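Local coordinates for protein polyhedrin (Uranotaenia sapphirina cypovirus, PDB 4ZQX) that builds the crystalline protein matrix of viral occlusion bodies, in which cypovirus particles are embedded and protected, and probably binds ATP, at the interface of chains A and B. Coordinates in Å, arbitrary orientation; residue numbers count along the deposited sequence, not the author numbering. Chains: chain A/B, Polyhedrin.

The four contacts are patches of one interface between two copies of polyhedrin in a three-copy assembly, and each copy offers different residues to its neighbour. Contact 1 and contact 3 lie about 7 Å apart, measured between the centres of their C-alpha atoms, and share A:His44, A:Tyr225 and B:Leu125; contact 3 is built round a buried tyrosine. Contact 2 is an apolar patch about 12 Å from each of contacts 1 and 4, which both have water bridges and are about 20 Å apart. Strands 50-55 and 173-179 of chain B serve both contact 2 and contact 4. Such varied patches fit the compact trimer from which cypovirus polyhedra are built.

Contact 1: the interface of chains A and B. Residues chain A 44, 207, 209, 224-225; chain B 83, 123, 125, 131.
The phenol oxygen OH of A:Tyr225 meets B:Thr123 tip to tip and is also held by water. The weak bond from B:Thr123 OG1 to this OH spans 3.1 Å, whereas water 2 lies 2.6 Å from A:Tyr225 OH, at the edge of the ring, and passes the link on to the carboxylate oxygen OE1 of B:Glu131. Tyrosine suits the place because its ring can pack while its tip stays polar. One face receives methyl CD1 of B:Leu125, 4.0 Å from the ring centroid; the opposite face, toward the rim, is covered by the amide nitrogen ND2 of A:Asn224. That ND2 donates to B:Ala83 O at 3.1 Å, coming from above the carbonyl plane. A:Asn224 CG stands anti to its backbone N (chi1 -160°), which turns the amide toward chain B. Farther along, A:His44 ND1 binds water 1 at 2.6 Å in the imidazole plane, and the water reaches B:Thr123 O at 2.7 Å. A:Cys207 SG, a compact apolar group, packs 4.0 Å from B:Thr123 CB. In the fold, the loop carrying B:Thr123 thus lies between the end of helix 214-225 and strands 40-47 and 207-211 of chain A, while B:Ala83 closes helix 72-83.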
loop_
_atom_site.group_PDB
_atom_site.type_symbol
_atom_site.label_atom_id
_atom_site.label_comp_id
_atom_site.label_asym_id
_atom_site.label_seq_id
_atom_site.Cartn_x
_atom_site.Cartn_y
_atom_site.Cartn_z
ATOM N N HIS A 44 -10.343 -0.817 -9.307
ATOM C CA HIS A 44 -9.458 -0.752 -10.473
ATOM C C HIS A 44 -7.982 -0.713 -10.099
ATOM O O HIS A 44 -7.577 0.096 -9.258
ATOM C CB HIS A 44 -9.766 0.477 -11.333
ATOM C CG HIS A 44 -8.777 0.663 -12.436
ATOM N ND1 HIS A 44 -7.753 1.585 -12.375
ATOM C CD2 HIS A 44 -8.615 -0.003 -13.605
ATOM C CE1 HIS A 44 -7.019 1.498 -13.472
ATOM N NE2 HIS A 44 -7.515 0.537 -14.229
ATOM N N CYS A 207 -8.499 2.865 -7.715
ATOM C CA CYS A 207 -9.768 3.582 -7.608
ATOM C C CYS A 207 -10.911 2.625 -7.294
ATOM O O CYS A 207 -11.109 1.630 -7.988
ATOM C CB CYS A 207 -10.068 4.359 -8.893
ATOM S SG CYS A 207 -11.584 5.356 -8.782
ATOM N N GLN A 209 -15.074 2.382 -6.621
ATOM C CA GLN A 209 -16.350 3.057 -6.868
ATOM C C GLN A 209 -17.510 2.208 -6.392
ATOM O O GLN A 209 -17.435 0.977 -6.379
ATOM C CB GLN A 209 -16.513 3.386 -8.354
ATOM C CG GLN A 209 -15.579 4.483 -8.845
ATOM C CD GLN A 209 -15.613 4.642 -10.363
ATOM O OE1 GLN A 209 -15.292 3.715 -11.101
ATOM N NE2 GLN A 209 -16.023 5.808 -10.831
ATOM N N ASN A 224 -17.766 4.137 -20.331
ATOM C CA ASN A 224 -17.084 5.424 -20.279
ATOM C C ASN A 224 -15.623 5.234 -20.688
ATOM O O ASN A 224 -15.030 6.085 -21.356
ATOM C CB ASN A 224 -17.155 6.010 -18.861
ATOM C CG ASN A 224 -16.901 7.511 -18.826
ATOM O OD1 ASN A 224 -17.561 8.275 -19.525
ATOM N ND2 ASN A 224 -15.948 7.939 -17.999
ATOM N N TYR A 225 -15.043 4.114 -20.258
ATOM C CA TYR A 225 -13.592 3.892 -20.396
ATOM C C TYR A 225 -13.180 2.761 -21.340
ATOM O O TYR A 225 -12.004 2.628 -21.673
ATOM C CB TYR A 225 -12.976 3.645 -19.022
ATOM C CG TYR A 225 -12.981 4.848 -18.103
ATOM C CD1 TYR A 225 -12.561 6.096 -18.544
ATOM C CD2 TYR A 225 -13.410 4.732 -16.784
ATOM C CE1 TYR A 225 -12.558 7.185 -17.699
ATOM C CE2 TYR A 225 -13.403 5.830 -15.924
ATOM C CZ TYR A 225 -12.979 7.050 -16.391
ATOM O OH TYR A 225 -12.966 8.135 -15.541
ATOM N N ALA B 83 -15.531 12.659 -13.930
ATOM C CA ALA B 83 -15.007 11.533 -14.693
ATOM C C ALA B 83 -16.007 11.057 -15.735
ATOM O O ALA B 83 -15.628 10.766 -16.871
ATOM C CB ALA B 83 -14.690 10.405 -13.749
ATOM N N THR B 123 -9.696 9.075 -12.017
ATOM C CA THR B 123 -9.790 7.658 -11.653
ATOM C C THR B 123 -8.482 6.910 -11.888
ATOM O O THR B 123 -8.455 5.685 -11.869
ATOM C CB THR B 123 -10.949 6.931 -12.373
ATOM O OG1 THR B 123 -10.744 6.940 -13.788
ATOM C CG2 THR B 123 -12.276 7.586 -12.044
ATOM N N LEU B 125 -6.258 7.171 -14.568
ATOM C CA LEU B 125 -5.796 6.924 -15.927
ATOM C C LEU B 125 -4.909 8.058 -16.404
ATOM O O LEU B 125 -5.001 9.168 -15.882
ATOM C CB LEU B 125 -6.974 6.831 -16.882
ATOM C CG LEU B 125 -8.016 5.752 -16.628
ATOM C CD1 LEU B 125 -9.039 5.792 -17.753
ATOM C CD2 LEU B 125 -7.371 4.417 -16.553
ATOM N N GLU B 131 -10.096 10.186 -21.703
ATOM C CA GLU B 131 -9.443 9.096 -21.009
ATOM C C GLU B 131 -10.094 7.767 -21.359
ATOM O O GLU B 131 -11.307 7.661 -21.448
ATOM C CB GLU B 131 -9.461 9.373 -19.513
ATOM C CG GLU B 131 -8.640 10.614 -19.181
ATOM C CD GLU B 131 -8.714 11.052 -17.732
ATOM O OE1 GLU B 131 -9.244 10.308 -16.889
ATOM O OE2 GLU B 131 -8.223 12.162 -17.446
HETATM O O HOH W 1 -7.281 3.545 -10.686
HETATM O O HOH W 2 -11.778 10.291 -16.368
#

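Contact 2: the interface of chains A and B. Residues chain A 202-205; chain B 54-56, 120, 124, 173-175.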
loop_
_atom_site.group_PDB
_atom_site.type_symbol
_atom_site.label_atom_id
_atom_site.label_comp_id
_atom_site.label_asym_id
_atom_site.label_seq_id
_atom_site.Cartn_x
_atom_site.Cartn_y
_atom_site.Cartn_z
ATOM N N ASP A 202 3.997 -0.786 -8.918
ATOM C CA ASP A 202 3.186 -0.212 -7.842
ATOM C C ASP A 202 3.161 1.319 -7.867
ATOM O O ASP A 202 3.231 1.951 -6.814
ATOM C CB ASP A 202 3.722 -0.673 -6.467
ATOM C CG ASP A 202 3.951 -2.174 -6.384
ATOM O OD1 ASP A 202 3.057 -2.950 -6.753
ATOM O OD2 ASP A 202 5.045 -2.581 -5.933
ATOM N N THR A 203 3.036 1.914 -9.051
ATOM C CA THR A 203 3.082 3.369 -9.183
ATOM C C THR A 203 1.774 4.000 -9.690
ATOM O O THR A 203 1.723 5.214 -9.900
ATOM C CB THR A 203 4.236 3.794 -10.119
ATOM O OG1 THR A 203 4.069 3.169 -11.388
ATOM C CG2 THR A 203 5.581 3.360 -9.559
ATOM N N VAL A 204 0.722 3.200 -9.874
ATOM C CA VAL A 204 -0.529 3.723 -10.404
ATOM C C VAL A 204 -1.589 3.778 -9.299
ATOM O O VAL A 204 -1.807 2.789 -8.591
ATOM C CB VAL A 204 -1.039 2.868 -11.579
ATOM C CG1 VAL A 204 -2.262 3.519 -12.216
ATOM C CG2 VAL A 204 0.089 2.650 -12.615
ATOM N N PRO A 205 -2.246 4.936 -9.134
ATOM C CA PRO A 205 -3.296 5.019 -8.112
ATOM C C PRO A 205 -4.447 4.055 -8.376
ATOM O O PRO A 205 -4.874 3.914 -9.513
ATOM C CB PRO A 205 -3.798 6.469 -8.224
ATOM C CG PRO A 205 -2.748 7.213 -8.942
ATOM C CD PRO A 205 -2.039 6.221 -9.823
ATOM N N VAL B 54 2.186 7.931 -4.400
ATOM C CA VAL B 54 0.979 7.583 -5.148
ATOM C C VAL B 54 -0.209 8.036 -4.342
ATOM O O VAL B 54 -0.403 7.569 -3.218
ATOM C CB VAL B 54 0.884 6.052 -5.376
ATOM C CG1 VAL B 54 -0.402 5.696 -6.135
ATOM C CG2 VAL B 54 2.137 5.556 -6.105
ATOM N N ILE B 55 -0.992 8.951 -4.920
ATOM C CA ILE B 55 -2.125 9.559 -4.236
ATOM C C ILE B 55 -3.384 9.455 -5.094
ATOM O O ILE B 55 -3.400 9.889 -6.247
ATOM C CB ILE B 55 -1.852 11.048 -3.906
ATOM C CG1 ILE B 55 -0.552 11.190 -3.101
ATOM C CG2 ILE B 55 -3.025 11.640 -3.119
ATOM C CD1 ILE B 55 -0.145 12.623 -2.781
ATOM N N LYS B 56 -4.435 8.880 -4.513
ATOM C CA LYS B 56 -5.729 8.772 -5.168
ATOM C C LYS B 56 -6.409 10.133 -5.229
ATOM O O LYS B 56 -6.168 11.015 -4.397
ATOM C CB LYS B 56 -6.619 7.809 -4.379
ATOM C CG LYS B 56 -6.065 6.390 -4.321
ATOM C CD LYS B 56 -6.741 5.513 -3.275
ATOM C CE LYS B 56 -8.188 5.233 -3.589
ATOM N NZ LYS B 56 -8.781 4.255 -2.629
ATOM N N ARG B 120 -2.352 12.659 -13.134
ATOM C CA ARG B 120 -3.219 11.705 -13.832
ATOM C C ARG B 120 -4.681 12.056 -13.599
ATOM O O ARG B 120 -4.979 12.941 -12.820
ATOM C CB ARG B 120 -2.930 10.267 -13.370
ATOM C CG ARG B 120 -1.461 9.861 -13.564
ATOM C CD ARG B 120 -1.147 8.492 -13.014
ATOM N NE ARG B 120 -1.782 7.404 -13.764
ATOM C CZ ARG B 120 -1.286 6.854 -14.869
ATOM N NH1 ARG B 120 -0.141 7.292 -15.393
ATOM N NH2 ARG B 120 -1.935 5.853 -15.458
ATOM N N GLY B 124 -7.405 7.668 -12.093
ATOM C CA GLY B 124 -6.061 7.121 -12.139
ATOM C C GLY B 124 -5.511 6.825 -13.522
ATOM O O GLY B 124 -4.421 6.267 -13.643
ATOM N N SER B 173 -5.283 12.719 -9.838
ATOM C CA SER B 173 -4.530 11.777 -9.004
ATOM C C SER B 173 -3.048 11.964 -9.325
ATOM O O SER B 173 -2.708 12.620 -10.311
ATOM C CB SER B 173 -4.970 10.341 -9.261
ATOM O OG SER B 173 -4.830 9.998 -10.631
ATOM N N ILE B 174 -2.170 11.420 -8.487
ATOM C CA ILE B 174 -0.744 11.713 -8.593
ATOM C C ILE B 174 0.105 10.462 -8.549
ATOM O O ILE B 174 -0.118 9.573 -7.719
ATOM C CB ILE B 174 -0.273 12.618 -7.423
ATOM C CG1 ILE B 174 -1.008 13.957 -7.437
ATOM C CG2 ILE B 174 1.222 12.852 -7.504
ATOM C CD1 ILE B 174 -0.660 14.842 -6.237
ATOM N N ALA B 175 1.088 10.401 -9.438
ATOM C CA ALA B 175 2.130 9.377 -9.363
ATOM C C ALA B 175 3.498 10.025 -9.510
ATOM O O ALA B 175 3.814 10.588 -10.554
ATOM C CB ALA B 175 1.936 8.335 -10.438
#
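A:Pro205 meets B:Val54 in an apolar patch on the beta-sandwich core of this cypovirus polyhedrin, where a loop of chain A packs against strands 50-55 and 173-179 of chain B. Van der Waals packing dominates. Methyl CG1 of B:Val54 lies 3.6 Å from A:Pro205 CA, and the two side chains cross obliquely. CG1 is anti to the backbone N (chi1 179°), which directs this branch at the proline while CG2 turns to the backbone of A:Thr203 and A:Asp202; CG2 comes within 3.9 Å of A:Thr203 CA. Proline suits the position because its closed, rigid ring offers carbon on several sides and has no backbone N-H to satisfy. Its CG touches B:Ser173 CB, and its CD rests 4.0 Å from CD of B:Arg120. The methyl CB of B:Ala175 faces the backbone carbonyl of A:Thr203.

Hydrogen bonding here stays within chain B and shapes the surface that chain A meets. B:Arg120 bends at chi3 (68°) and grips B:Gly124 O side-on, NE at 2.9 Å and NH2 at 3.1 Å from that carbonyl oxygen, which lies in the guanidinium plane. NE approaches from above the carbonyl plane and NH2 within it. Fixed in this way, the arginine crosses A:Val204 at about a right angle, NH2 lying 4.0 Å from methyl CG1.

Contact 3: the interface of chains A and B. Residues chain A 28, 30, 44, 46, 107, 221, 225-227; chain B 125, 133, 136.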
loop_
_atom_site.group_PDB
_atom_site.type_symbol
_atom_site.label_atom_id
_atom_site.label_comp_id
_atom_site.label_asym_id
_atom_site.label_seq_id
_atom_site.Cartn_x
_atom_site.Cartn_y
_atom_site.Cartn_z
ATOM N N GLU A 28 -4.719 -3.709 -17.423
ATOM C CA GLU A 28 -5.837 -3.189 -16.634
ATOM C C GLU A 28 -6.597 -4.313 -15.942
ATOM O O GLU A 28 -6.872 -5.354 -16.548
ATOM C CB GLU A 28 -6.814 -2.421 -17.531
ATOM C CG GLU A 28 -6.178 -1.379 -18.426
ATOM C CD GLU A 28 -5.671 -0.144 -17.699
ATOM O OE1 GLU A 28 -6.107 0.094 -16.560
ATOM O OE2 GLU A 28 -4.859 0.606 -18.292
ATOM N N VAL A 30 -10.145 -4.724 -13.541
ATOM C CA VAL A 30 -11.313 -4.263 -12.808
ATOM C C VAL A 30 -11.987 -5.441 -12.152
ATOM O O VAL A 30 -12.371 -6.400 -12.805
ATOM C CB VAL A 30 -12.330 -3.554 -13.707
ATOM C CG1 VAL A 30 -13.579 -3.159 -12.898
ATOM C CG2 VAL A 30 -11.706 -2.321 -14.329
ATOM N N HIS A 44 -10.343 -0.817 -9.307
ATOM C CA HIS A 44 -9.458 -0.752 -10.473
ATOM C C HIS A 44 -7.982 -0.713 -10.099
ATOM O O HIS A 44 -7.577 0.096 -9.258
ATOM C CB HIS A 44 -9.766 0.477 -11.333
ATOM C CG HIS A 44 -8.777 0.663 -12.436
ATOM N ND1 HIS A 44 -7.753 1.585 -12.375
ATOM C CD2 HIS A 44 -8.615 -0.003 -13.605
ATOM C CE1 HIS A 44 -7.019 1.498 -13.472
ATOM N NE2 HIS A 44 -7.515 0.537 -14.229
ATOM N N ALA A 46 -3.885 -1.075 -12.037
ATOM C CA ALA A 46 -3.140 -1.103 -13.295
ATOM C C ALA A 46 -1.641 -1.067 -13.062
ATOM O O ALA A 46 -1.163 -0.446 -12.115
ATOM C CB ALA A 46 -3.548 0.075 -14.165
ATOM N N ARG A 107 -7.562 -6.616 -19.094
ATOM C CA ARG A 107 -7.410 -6.095 -20.446
ATOM C C ARG A 107 -5.987 -5.633 -20.668
ATOM O O ARG A 107 -5.472 -4.826 -19.908
ATOM C CB ARG A 107 -8.377 -4.920 -20.702
ATOM C CG ARG A 107 -8.507 -4.538 -22.180
ATOM C CD ARG A 107 -9.160 -3.153 -22.380
ATOM N NE ARG A 107 -9.552 -2.944 -23.773
ATOM C CZ ARG A 107 -8.747 -2.497 -24.733
ATOM N NH1 ARG A 107 -7.492 -2.175 -24.461
ATOM N NH2 ARG A 107 -9.205 -2.362 -25.971
ATOM N N HIS A 221 -18.984 3.539 -15.852
ATOM C CA HIS A 221 -17.625 2.979 -15.789
ATOM C C HIS A 221 -17.284 2.229 -17.083
ATOM O O HIS A 221 -16.436 2.679 -17.876
ATOM C CB HIS A 221 -17.479 2.040 -14.571
ATOM C CG HIS A 221 -16.078 1.578 -14.300
ATOM N ND1 HIS A 221 -15.240 1.068 -15.271
ATOM C CD2 HIS A 221 -15.382 1.513 -13.139
ATOM C CE1 HIS A 221 -14.087 0.727 -14.722
ATOM N NE2 HIS A 221 -14.147 0.987 -13.430
ATOM N N TYR A 225 -15.043 4.114 -20.258
ATOM C CA TYR A 225 -13.592 3.892 -20.396
ATOM C C TYR A 225 -13.180 2.761 -21.340
ATOM O O TYR A 225 -12.004 2.628 -21.673
ATOM C CB TYR A 225 -12.976 3.645 -19.022
ATOM C CG TYR A 225 -12.981 4.848 -18.103
ATOM C CD1 TYR A 225 -12.561 6.096 -18.544
ATOM C CD2 TYR A 225 -13.410 4.732 -16.784
ATOM C CE1 TYR A 225 -12.558 7.185 -17.699
ATOM C CE2 TYR A 225 -13.403 5.830 -15.924
ATOM C CZ TYR A 225 -12.979 7.050 -16.391
ATOM O OH TYR A 225 -12.966 8.135 -15.541
ATOM N N GLY A 226 -14.135 1.946 -21.765
ATOM C CA GLY A 226 -13.863 0.881 -22.713
ATOM C C GLY A 226 -13.427 -0.442 -22.107
ATOM O O GLY A 226 -12.503 -1.060 -22.613
ATOM N N MET A 227 -14.083 -0.857 -21.028
ATOM C CA MET A 227 -13.999 -2.229 -20.534
ATOM C C MET A 227 -15.347 -2.883 -20.794
ATOM O O MET A 227 -16.358 -2.452 -20.262
ATOM C CB MET A 227 -13.706 -2.275 -19.034
ATOM C CG MET A 227 -13.446 -3.701 -18.502
ATOM S SD MET A 227 -11.857 -4.385 -19.043
ATOM C CE MET A 227 -10.765 -3.697 -17.796
ATOM N N LEU B 125 -6.258 7.171 -14.568
ATOM C CA LEU B 125 -5.796 6.924 -15.927
ATOM C C LEU B 125 -4.909 8.058 -16.404
ATOM O O LEU B 125 -5.001 9.168 -15.882
ATOM C CB LEU B 125 -6.974 6.831 -16.882
ATOM C CG LEU B 125 -8.016 5.752 -16.628
ATOM C CD1 LEU B 125 -9.039 5.792 -17.753
ATOM C CD2 LEU B 125 -7.371 4.417 -16.553
ATOM N N TYR B 133 -9.194 3.184 -21.328
ATOM C CA TYR B 133 -8.291 2.126 -20.859
ATOM C C TYR B 133 -7.228 1.751 -21.888
ATOM O O TYR B 133 -6.115 1.406 -21.520
ATOM C CB TYR B 133 -9.066 0.857 -20.454
ATOM C CG TYR B 133 -9.689 0.928 -19.080
ATOM C CD1 TYR B 133 -8.961 1.393 -17.993
ATOM C CD2 TYR B 133 -11.003 0.541 -18.866
ATOM C CE1 TYR B 133 -9.514 1.459 -16.748
ATOM C CE2 TYR B 133 -11.575 0.618 -17.608
ATOM C CZ TYR B 133 -10.819 1.075 -16.564
ATOM O OH TYR B 133 -11.357 1.164 -15.319
ATOM N N ASP B 136 -3.546 4.046 -21.689
ATOM C CA ASP B 136 -3.197 4.262 -20.295
ATOM C C ASP B 136 -1.781 3.706 -20.095
ATOM O O ASP B 136 -1.514 2.538 -20.400
ATOM C CB ASP B 136 -4.225 3.559 -19.401
ATOM C CG ASP B 136 -3.974 3.775 -17.917
ATOM O OD1 ASP B 136 -3.683 4.914 -17.499
ATOM O OD2 ASP B 136 -4.073 2.784 -17.150
#
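B:Tyr133 inserts its ring among A:His44, A:Tyr225, A:Glu28 and A:Met227, and buries more surface than any other residue of this patch. A:Tyr225 CB lies over one face, 4.0 Å from the ring centroid, and A:Met227 CB adds carbon near CE2. A:His44 runs past the tyrosine in the opposite direction, its CD2 3.6 Å from B:Tyr133 CE1; this CE1 rim sits above the CD2-NE2 side of the imidazole, the rings offset, on the side away from A:Tyr225 CB. A:His221 comes to the edge at the hydroxyl end, crossing at about a right angle, although the short approach of its CE1 is doubtful. At its other end the tyrosine is held by its backbone: B:Tyr133 N donates to A:Tyr225 O at 2.9 Å, almost straight (176° at H).

Beside CD1 of the ring lies the carboxylate of A:Glu28, whose chain bends at chi2 (-71°) to bring its oxygens to the boundary. OE2 stands 2.6 Å from B:Asp136 OD2, a separation that would suit a hydrogen bond if one acid were protonated; the proton is not seen. The same histidine also positions the glutamate: A:His44 NE2 donates to A:Glu28 OE1 at 2.8 Å, in the imidazole plane and nearly along the C-O axis. Histidine suits both tasks, a flat ring with an N-H at its edge. By fitting an aromatic plug of one copy into a pocket of the next, the site likely helps fix how neighbouring subunits register in the trimer.

Contact 4: the interface of chains A and B. Residues chain A 23-24, 49, 196, 199-200; chain B 50, 52, 114, 138-139, 177.
B:Arg139 reaches A:Asp24 side-on and A:Asn196 end-on, using its guanidinium to join two segments of chain A. Its NH2 forms a salt bridge with A:Asp24 OD1 at 2.8 Å, nearly straight (176° at H), on the syn lone pair, while NE donates to OD2 at 3.0 Å from a more tilted position. The other edge fits A:Asn196 O, which lies in the guanidinium plane and accepts from NH1 at 2.9 Å and NH2 at 3.1 Å. Arginine suits the place because its planar array of N-H groups can serve both acceptors; a bend at chi3 (-67°) turns it there.

A:Glu199 is the second large contributor. Its CG packs 3.6 Å from B:Val50 CG2, and its extended chain places OE1 against waters 3 and 4, which lead to B:Arg139 NH1 and B:Lys114 NZ. These basic groups may stabilise its negative charge without direct contact.

A:Asp24, the third, also accepts through its backbone O from B:Ile138 N, and its carboxylate carbon rests against B:Ile138 CG1. The guanidinium lies between the nearly parallel, offset amide of A:Asn196 and, on its opposite face, A:Gly200 CA. Holding that amide, A:Asn196 ND2 donates to the phenol oxygen A:Tyr23 OH at 2.7 Å, 3° from the amide plane.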
loop_
_atom_site.group_PDB
_atom_site.type_symbol
_atom_site.label_atom_id
_atom_site.label_comp_id
_atom_site.label_asym_id
_atom_site.label_seq_id
_atom_site.Cartn_x
_atom_site.Cartn_y
_atom_site.Cartn_z
ATOM N N TYR A 23 5.936 -0.907 -24.250
ATOM C CA TYR A 23 6.667 -0.809 -23.003
ATOM C C TYR A 23 6.124 0.376 -22.210
ATOM O O TYR A 23 5.934 1.451 -22.764
ATOM C CB TYR A 23 8.168 -0.646 -23.270
ATOM C CG TYR A 23 8.997 -0.672 -22.005
ATOM C CD1 TYR A 23 9.321 -1.870 -21.387
ATOM C CD2 TYR A 23 9.464 0.502 -21.434
ATOM C CE1 TYR A 23 10.081 -1.897 -20.217
ATOM C CE2 TYR A 23 10.211 0.491 -20.256
ATOM C CZ TYR A 23 10.515 -0.712 -19.655
ATOM O OH TYR A 23 11.259 -0.743 -18.503
ATOM N N ASP A 24 5.868 0.149 -20.919
ATOM C CA ASP A 24 5.277 1.128 -19.996
ATOM C C ASP A 24 3.772 1.375 -20.207
ATOM O O ASP A 24 3.192 2.244 -19.550
ATOM C CB ASP A 24 6.053 2.463 -19.977
ATOM C CG ASP A 24 7.070 2.554 -18.832
ATOM O OD1 ASP A 24 7.208 1.604 -18.014
ATOM O OD2 ASP A 24 7.735 3.607 -18.769
ATOM N N PHE A 49 3.871 -4.048 -15.674
ATOM C CA PHE A 49 4.742 -5.216 -15.490
ATOM C C PHE A 49 4.116 -6.325 -14.640
ATOM O O PHE A 49 4.130 -7.497 -15.019
ATOM C CB PHE A 49 6.064 -4.739 -14.887
ATOM C CG PHE A 49 6.695 -3.628 -15.672
ATOM C CD1 PHE A 49 7.188 -3.872 -16.938
ATOM C CD2 PHE A 49 6.759 -2.335 -15.167
ATOM C CE1 PHE A 49 7.758 -2.856 -17.686
ATOM C CE2 PHE A 49 7.335 -1.318 -15.907
ATOM C CZ PHE A 49 7.829 -1.581 -17.166
ATOM N N ASN A 196 14.786 -0.109 -14.151
ATOM C CA ASN A 196 13.689 0.668 -14.729
ATOM C C ASN A 196 12.332 -0.020 -14.531
ATOM O O ASN A 196 11.318 0.636 -14.271
ATOM C CB ASN A 196 13.969 0.975 -16.205
ATOM C CG ASN A 196 13.047 2.049 -16.758
ATOM O OD1 ASN A 196 13.226 3.247 -16.510
ATOM N ND2 ASN A 196 12.056 1.623 -17.506
ATOM N N GLU A 199 11.400 0.352 -10.783
ATOM C CA GLU A 199 10.913 1.700 -10.516
ATOM C C GLU A 199 9.448 1.865 -10.901
ATOM O O GLU A 199 8.751 2.715 -10.339
ATOM C CB GLU A 199 11.770 2.722 -11.260
ATOM C CG GLU A 199 13.102 2.956 -10.571
ATOM C CD GLU A 199 14.167 3.563 -11.461
ATOM O OE1 GLU A 199 13.878 3.942 -12.605
ATOM O OE2 GLU A 199 15.324 3.650 -11.001
ATOM N N GLY A 200 8.982 1.064 -11.856
ATOM C CA GLY A 200 7.622 1.201 -12.358
ATOM C C GLY A 200 6.561 0.382 -11.632
ATOM O O GLY A 200 5.367 0.602 -11.814
ATOM N N VAL B 50 13.933 4.117 -4.385
ATOM C CA VAL B 50 12.891 4.696 -5.231
ATOM C C VAL B 50 11.746 5.163 -4.363
ATOM O O VAL B 50 11.118 4.347 -3.685
ATOM C CB VAL B 50 12.301 3.674 -6.251
ATOM C CG1 VAL B 50 11.457 4.419 -7.252
ATOM C CG2 VAL B 50 13.376 2.886 -6.941
ATOM N N LYS B 52 8.018 6.160 -4.162
ATOM C CA LYS B 52 6.799 6.007 -4.949
ATOM C C LYS B 52 5.668 6.752 -4.245
ATOM O O LYS B 52 5.088 6.254 -3.290
ATOM C CB LYS B 52 6.476 4.527 -5.123
ATOM C CG LYS B 52 7.548 3.821 -5.924
ATOM C CD LYS B 52 7.326 2.351 -6.062
ATOM C CE LYS B 52 8.495 1.744 -6.848
ATOM N NZ LYS B 52 8.332 0.325 -7.213
ATOM N N LYS B 114 15.825 11.719 -13.942
ATOM C CA LYS B 114 14.832 10.655 -14.085
ATOM C C LYS B 114 13.648 10.773 -13.131
ATOM O O LYS B 114 12.702 9.976 -13.215
ATOM C CB LYS B 114 15.483 9.272 -13.913
ATOM C CG LYS B 114 16.498 8.883 -15.028
ATOM C CD LYS B 114 15.950 8.977 -16.455
ATOM C CE LYS B 114 14.755 8.087 -16.718
ATOM N NZ LYS B 114 15.111 6.650 -16.922
ATOM N N ILE B 138 2.426 4.665 -18.055
ATOM C CA ILE B 138 3.130 5.386 -17.001
ATOM C C ILE B 138 4.331 6.105 -17.626
ATOM O O ILE B 138 4.718 5.831 -18.772
ATOM C CB ILE B 138 3.586 4.471 -15.838
ATOM C CG1 ILE B 138 4.694 3.507 -16.274
ATOM C CG2 ILE B 138 2.390 3.701 -15.281
ATOM C CD1 ILE B 138 5.362 2.776 -15.104
ATOM N N ARG B 139 4.891 7.031 -16.861
ATOM C CA ARG B 139 6.112 7.739 -17.233
ATOM C C ARG B 139 6.065 8.362 -18.621
ATOM O O ARG B 139 6.925 8.102 -19.448
ATOM C CB ARG B 139 7.319 6.800 -17.087
ATOM C CG ARG B 139 7.559 6.431 -15.646
ATOM C CD ARG B 139 8.764 5.544 -15.413
ATOM N NE ARG B 139 8.631 4.198 -15.964
ATOM C CZ ARG B 139 9.344 3.153 -15.544
ATOM N NH1 ARG B 139 10.240 3.309 -14.574
ATOM N NH2 ARG B 139 9.161 1.955 -16.090
ATOM N N ILE B 177 7.583 9.245 -9.100
ATOM C CA ILE B 177 8.617 8.231 -9.007
ATOM C C ILE B 177 9.952 8.944 -8.887
ATOM O O ILE B 177 10.302 9.709 -9.780
ATOM C CB ILE B 177 8.628 7.345 -10.265
ATOM C CG1 ILE B 177 7.268 6.666 -10.431
ATOM C CG2 ILE B 177 9.720 6.266 -10.160
ATOM C CD1 ILE B 177 7.073 5.953 -11.748
HETATM O O HOH W 3 11.866 5.569 -13.755
HETATM O O HOH W 4 15.389 4.272 -14.934
#